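Local atomic coordinates of 3-hydroxyisobutyryl-CoA hydrolase (PDB entry 4HDT), a protein that probably hydrolyses 3-hydroxyisobutyryl-CoA (3-hydroxy-2-methylpropanoyl-CoA) to 3-hydroxyisobutyrate and free coenzyme A, as a member of the enoyl-CoA hydratase/isomerase family. Residues Ser32-Met37 against Gly70-Ala75; Thr40-Leu45 against Tyr95-His100. All coordinates share one frame; numbering follows the deposited sequence.

Interaction 1: residues Ser32-Met37 against Gly70-Ala75; sequences SLTHGM and GGDVVA. With ZN (zinc ion), chain D; ACT (acetate ion), chain H.
Two loop segments, each running into a helix, meet side by side in parallel at a single beta bridge, where the CA atoms of Leu33 and Gly71 lie 4.4 Å apart. Leu33 makes both bonds of the bridge. Its N donates to Gly70 O over 2.8 Å, in the carbonyl plane, with an N-H...O angle of 155°. Its O accepts from Asp72 N, also over 2.8 Å, but here the donor sits above the carbonyl plane, 29° out of it. This two-bond pattern around Gly71 is that of a parallel pair.

Beyond the bridge each segment caps the helix it leads into. Thr34 OG1, between its backbone N and carbonyl carbon, accepts from Met37 N at 3.1 Å. Thr34 N makes a weak return bond to Met37 SD, which completes a capping box. Asp72 carries CG anti to its backbone N (chi1 -175°), so that OD1 can cap helix 73-81 by accepting from Ala75 N at 3.2 Å, from above the carboxylate plane. Its other oxygen, OD2, forms a salt bridge with Arg26, which also bonds Ser32 OG, so one guanidinium ties the two segments together. An acetate, probably from the crystallisation liquor, sits between the helix starts. Acetate O accepts from His35 N at 3.0 Å, and the acetate carbon C lies 3.7 Å from Ala75 CB. His35 ND1 binds zinc at 2.1 Å, with Glu86 as a further ligand, while its NE2 bonds Asp93.

Topologically, the bridge joins the residues leading into helix 35-49 to the Gly-Gly-Asp segment of the loop that follows strand 56-61; in crotonase-fold relatives the loop after this strand supplies a backbone N-H to the oxyanion hole.

Interaction 2: residues Thr40-Leu45 against Tyr95-His100; sequences TMAERL and YRLNAH. With ZN (zinc ion), chain B.
Within the crotonase fold, helices 35-49 and 85-103 pack face to face here at a crossing angle of 39°, their local axes approaching to 9.9 Å. Leu97 is the central side chain. Its CG stands anti to the backbone N (chi1 168°), which projects the two methyls at the facing helix. Leu97 CD1 makes the closest contact, 3.7 Å to Leu45 CD1, the two leucines crossing at about a right angle and meeting tip to tip. The same Leu97 CD1 rests 4.0 Å from Ala42 CA, close to the backbone itself, consistent with the small alanine at this point. The other branch, Leu97 CD2, lies 4.0 Å from Met41 CB. Met41 and Leu45 also touch Tyr108 of strand 108-112, so the apolar layer extends to the sheet.

About one turn after Leu97, His100 adds a water-mediated link, with Leu45 CB lying obliquely to its ring. The water donates to Ala42 O at 2.8 Å and lies in the ring plane of His100, accepting from ND1. With ND1 thus protonated, the other ring nitrogen is left to coordinate: His100 NE2 binds a zinc ion at 2.1 Å, in a site to which Glu49 and Glu351 also contribute.

Overall arrangement
Interactions 1 and 2 lie about 14 Å apart, centre to centre, and share helix 35-49: the residues leading into it carry interaction 1, its middle carries interaction 2. The partner segments lie on helix 73-81 and on helix 85-103, which follows it in the chain, so the contacts interleave along the sequence. Zinc sites link helices 35-49 and 85-103 near both ends. Helix 35-49 gives His35 at its start and Glu49 at its end, and helix 85-103 gives Glu86 near its start and His100 near its end. The pairing His35-Glu86 and Glu49-His100 fits their same-direction run, 39° between the local axes of the segments in interaction 2; the two ZN ions are 22.4 Å apart.

Interaction 1: residues Ser32-Met37 against Gly70-Ala75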
# COMPACT_ATOMS: atom_id res chain seq x y z
N SER A 32 5.73 -0.23 11.84
CA SER A 32 4.83 0.81 11.35
C SER A 32 5.54 2.17 11.20
O SER A 32 6.40 2.52 12.00
CB SER A 32 3.54 0.92 12.14
OG SER A 32 3.79 1.30 13.45
N LEU A 33 5.16 2.95 10.19
CA LEU A 33 5.92 4.16 9.80
C LEU A 33 5.48 5.37 10.60
O LEU A 33 4.28 5.69 10.67
CB LEU A 33 5.70 4.51 8.32
CG LEU A 33 6.05 3.43 7.34
CD1 LEU A 33 5.74 3.96 5.94
CD2 LEU A 33 7.51 3.09 7.44
N THR A 34 6.47 6.08 11.11
CA THR A 34 6.26 7.38 11.72
C THR A 34 6.70 8.46 10.72
O THR A 34 7.36 8.17 9.70
CB THR A 34 7.14 7.55 12.97
OG1 THR A 34 8.52 7.49 12.60
CG2 THR A 34 6.85 6.49 14.04
N HIS A 35 6.39 9.69 11.06
CA HIS A 35 6.78 10.79 10.18
C HIS A 35 8.31 10.85 10.15
O HIS A 35 8.93 11.08 9.10
CB HIS A 35 6.14 12.06 10.72
CG HIS A 35 6.28 13.21 9.80
ND1 HIS A 35 5.90 14.49 10.15
CD2 HIS A 35 6.74 13.28 8.53
CE1 HIS A 35 6.15 15.30 9.13
NE2 HIS A 35 6.63 14.58 8.13
N GLY A 36 8.95 10.63 11.30
CA GLY A 36 10.39 10.58 11.38
C GLY A 36 11.06 9.55 10.48
O GLY A 36 12.08 9.82 9.84
N MET A 37 10.46 8.37 10.41
CA MET A 37 11.01 7.32 9.54
C MET A 37 10.92 7.71 8.07
O MET A 37 11.87 7.47 7.30
CB MET A 37 10.28 5.99 9.80
CG MET A 37 10.51 5.43 11.21
SD MET A 37 9.33 4.18 11.75
CE MET A 37 9.73 2.77 10.72
N GLY A 70 2.14 -0.93 8.13
CA GLY A 70 1.40 0.26 7.76
C GLY A 70 2.02 1.53 8.29
O GLY A 70 3.14 1.54 8.83
N GLY A 71 1.34 2.64 8.04
CA GLY A 71 1.65 3.87 8.78
C GLY A 71 1.19 3.69 10.23
O GLY A 71 0.30 2.89 10.52
N ASP A 72 1.76 4.47 11.16
CA ASP A 72 1.32 4.47 12.53
C ASP A 72 -0.08 5.09 12.63
O ASP A 72 -0.27 6.31 12.45
CB ASP A 72 2.34 5.22 13.39
CG ASP A 72 2.01 5.18 14.86
OD1 ASP A 72 0.85 5.38 15.20
OD2 ASP A 72 2.94 4.99 15.67
N VAL A 73 -1.09 4.24 12.85
CA VAL A 73 -2.50 4.68 12.85
C VAL A 73 -2.91 5.51 14.05
O VAL A 73 -3.84 6.30 13.93
CB VAL A 73 -3.52 3.51 12.70
CG1 VAL A 73 -3.39 2.90 11.31
CG2 VAL A 73 -3.36 2.48 13.82
N VAL A 74 -2.25 5.30 15.21
CA VAL A 74 -2.51 6.07 16.42
C VAL A 74 -2.28 7.56 16.16
O VAL A 74 -3.04 8.42 16.61
CB VAL A 74 -1.60 5.62 17.60
CG1 VAL A 74 -1.79 6.51 18.82
CG2 VAL A 74 -1.85 4.15 17.97
N ALA A 75 -1.20 7.88 15.46
CA ALA A 75 -0.87 9.27 15.20
C ALA A 75 -1.89 9.95 14.26
O ALA A 75 -2.21 11.14 14.42
CB ALA A 75 0.54 9.34 14.63
ZN ZN D . 5.33 15.54 11.85
C ACT H . 2.77 10.06 11.83
O ACT H . 3.82 10.03 12.55
OXT ACT H . 2.15 11.12 11.61
CH3 ACT H . 2.17 8.79 11.26

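Interaction 2: residues Thr40-Leu45 against Tyr95-His100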
# COMPACT_ATOMS: atom_id res chain seq x y z
N THR A 40 13.63 10.36 7.34
CA THR A 40 14.93 9.71 7.27
C THR A 40 15.14 9.03 5.91
O THR A 40 16.17 9.21 5.25
CB THR A 40 15.12 8.71 8.42
OG1 THR A 40 15.17 9.45 9.65
CG2 THR A 40 16.43 7.93 8.27
N MET A 41 14.16 8.24 5.49
CA MET A 41 14.27 7.55 4.20
C MET A 41 14.45 8.56 3.09
O MET A 41 15.31 8.40 2.24
CB MET A 41 13.05 6.68 3.90
CG MET A 41 12.98 5.44 4.78
SD MET A 41 11.54 4.39 4.41
CE MET A 41 11.88 3.88 2.74
N ALA A 42 13.62 9.58 3.11
CA ALA A 42 13.62 10.57 2.03
C ALA A 42 14.96 11.28 1.97
O ALA A 42 15.51 11.52 0.86
CB ALA A 42 12.51 11.59 2.22
N GLU A 43 15.50 11.68 3.12
CA GLU A 43 16.73 12.41 3.12
C GLU A 43 17.89 11.54 2.62
O GLU A 43 18.77 12.04 1.92
CB GLU A 43 16.96 12.99 4.53
CG GLU A 43 18.16 13.90 4.66
CD GLU A 43 19.48 13.17 4.82
OE1 GLU A 43 19.54 12.04 5.35
OE2 GLU A 43 20.50 13.77 4.45
N ARG A 44 17.94 10.28 3.04
CA ARG A 44 18.97 9.35 2.57
C ARG A 44 18.86 9.05 1.09
O ARG A 44 19.89 9.05 0.38
CB ARG A 44 19.00 8.05 3.38
CG ARG A 44 19.58 8.25 4.78
CD ARG A 44 21.07 8.64 4.74
NE ARG A 44 21.35 10.07 4.68
CZ ARG A 44 22.56 10.60 4.46
NH1 ARG A 44 22.72 11.91 4.44
NH2 ARG A 44 23.64 9.82 4.24
N LEU A 45 17.65 8.85 0.58
CA LEU A 45 17.52 8.69 -0.87
C LEU A 45 18.04 9.92 -1.61
O LEU A 45 18.71 9.81 -2.65
CB LEU A 45 16.07 8.46 -1.27
CG LEU A 45 15.51 7.12 -0.87
CD1 LEU A 45 14.11 7.07 -1.43
CD2 LEU A 45 16.33 5.98 -1.45
N TYR A 95 3.97 10.84 0.55
CA TYR A 95 3.62 10.66 -0.86
C TYR A 95 4.75 11.18 -1.74
O TYR A 95 5.04 10.61 -2.79
CB TYR A 95 2.29 11.28 -1.25
CG TYR A 95 1.04 10.75 -0.51
CD1 TYR A 95 1.12 9.72 0.42
CD2 TYR A 95 -0.18 11.32 -0.72
CE1 TYR A 95 0.01 9.29 1.13
CE2 TYR A 95 -1.31 10.89 -0.04
CZ TYR A 95 -1.22 9.91 0.90
OH TYR A 95 -2.38 9.59 1.59
N ARG A 96 5.43 12.24 -1.34
CA ARG A 96 6.63 12.63 -2.05
C ARG A 96 7.73 11.55 -2.04
O ARG A 96 8.40 11.32 -3.06
CB ARG A 96 7.14 13.98 -1.49
CG ARG A 96 6.30 15.17 -1.98
CD ARG A 96 6.45 16.44 -1.11
NE ARG A 96 7.81 16.88 -0.98
CZ ARG A 96 8.42 17.75 -1.80
NH1 ARG A 96 7.79 18.28 -2.84
NH2 ARG A 96 9.70 18.10 -1.58
N LEU A 97 7.89 10.87 -0.92
CA LEU A 97 8.81 9.76 -0.83
C LEU A 97 8.37 8.62 -1.75
O LEU A 97 9.21 8.05 -2.47
CB LEU A 97 8.91 9.25 0.62
CG LEU A 97 9.62 7.88 0.85
CD1 LEU A 97 11.07 7.94 0.44
CD2 LEU A 97 9.48 7.42 2.31
N ASN A 98 7.08 8.29 -1.72
CA ASN A 98 6.55 7.20 -2.61
C ASN A 98 6.89 7.48 -4.08
O ASN A 98 7.38 6.61 -4.81
CB ASN A 98 5.01 7.03 -2.44
CG ASN A 98 4.56 6.75 -1.01
OD1 ASN A 98 3.51 7.28 -0.58
ND2 ASN A 98 5.27 5.90 -0.29
N ALA A 99 6.64 8.71 -4.51
CA ALA A 99 6.96 9.15 -5.87
C ALA A 99 8.42 9.10 -6.18
O ALA A 99 8.84 8.65 -7.26
CB ALA A 99 6.39 10.53 -6.11
N HIS A 100 9.24 9.54 -5.23
CA HIS A 100 10.67 9.46 -5.44
C HIS A 100 11.22 8.05 -5.59
O HIS A 100 12.00 7.79 -6.47
CB HIS A 100 11.46 10.17 -4.36
CG HIS A 100 12.80 10.61 -4.86
ND1 HIS A 100 13.81 11.02 -4.02
CD2 HIS A 100 13.29 10.72 -6.12
CE1 HIS A 100 14.86 11.37 -4.74
NE2 HIS A 100 14.57 11.20 -6.02
ZN ZN B . 15.51 11.91 -7.74
O HOH W 1 13.66 11.35 -1.26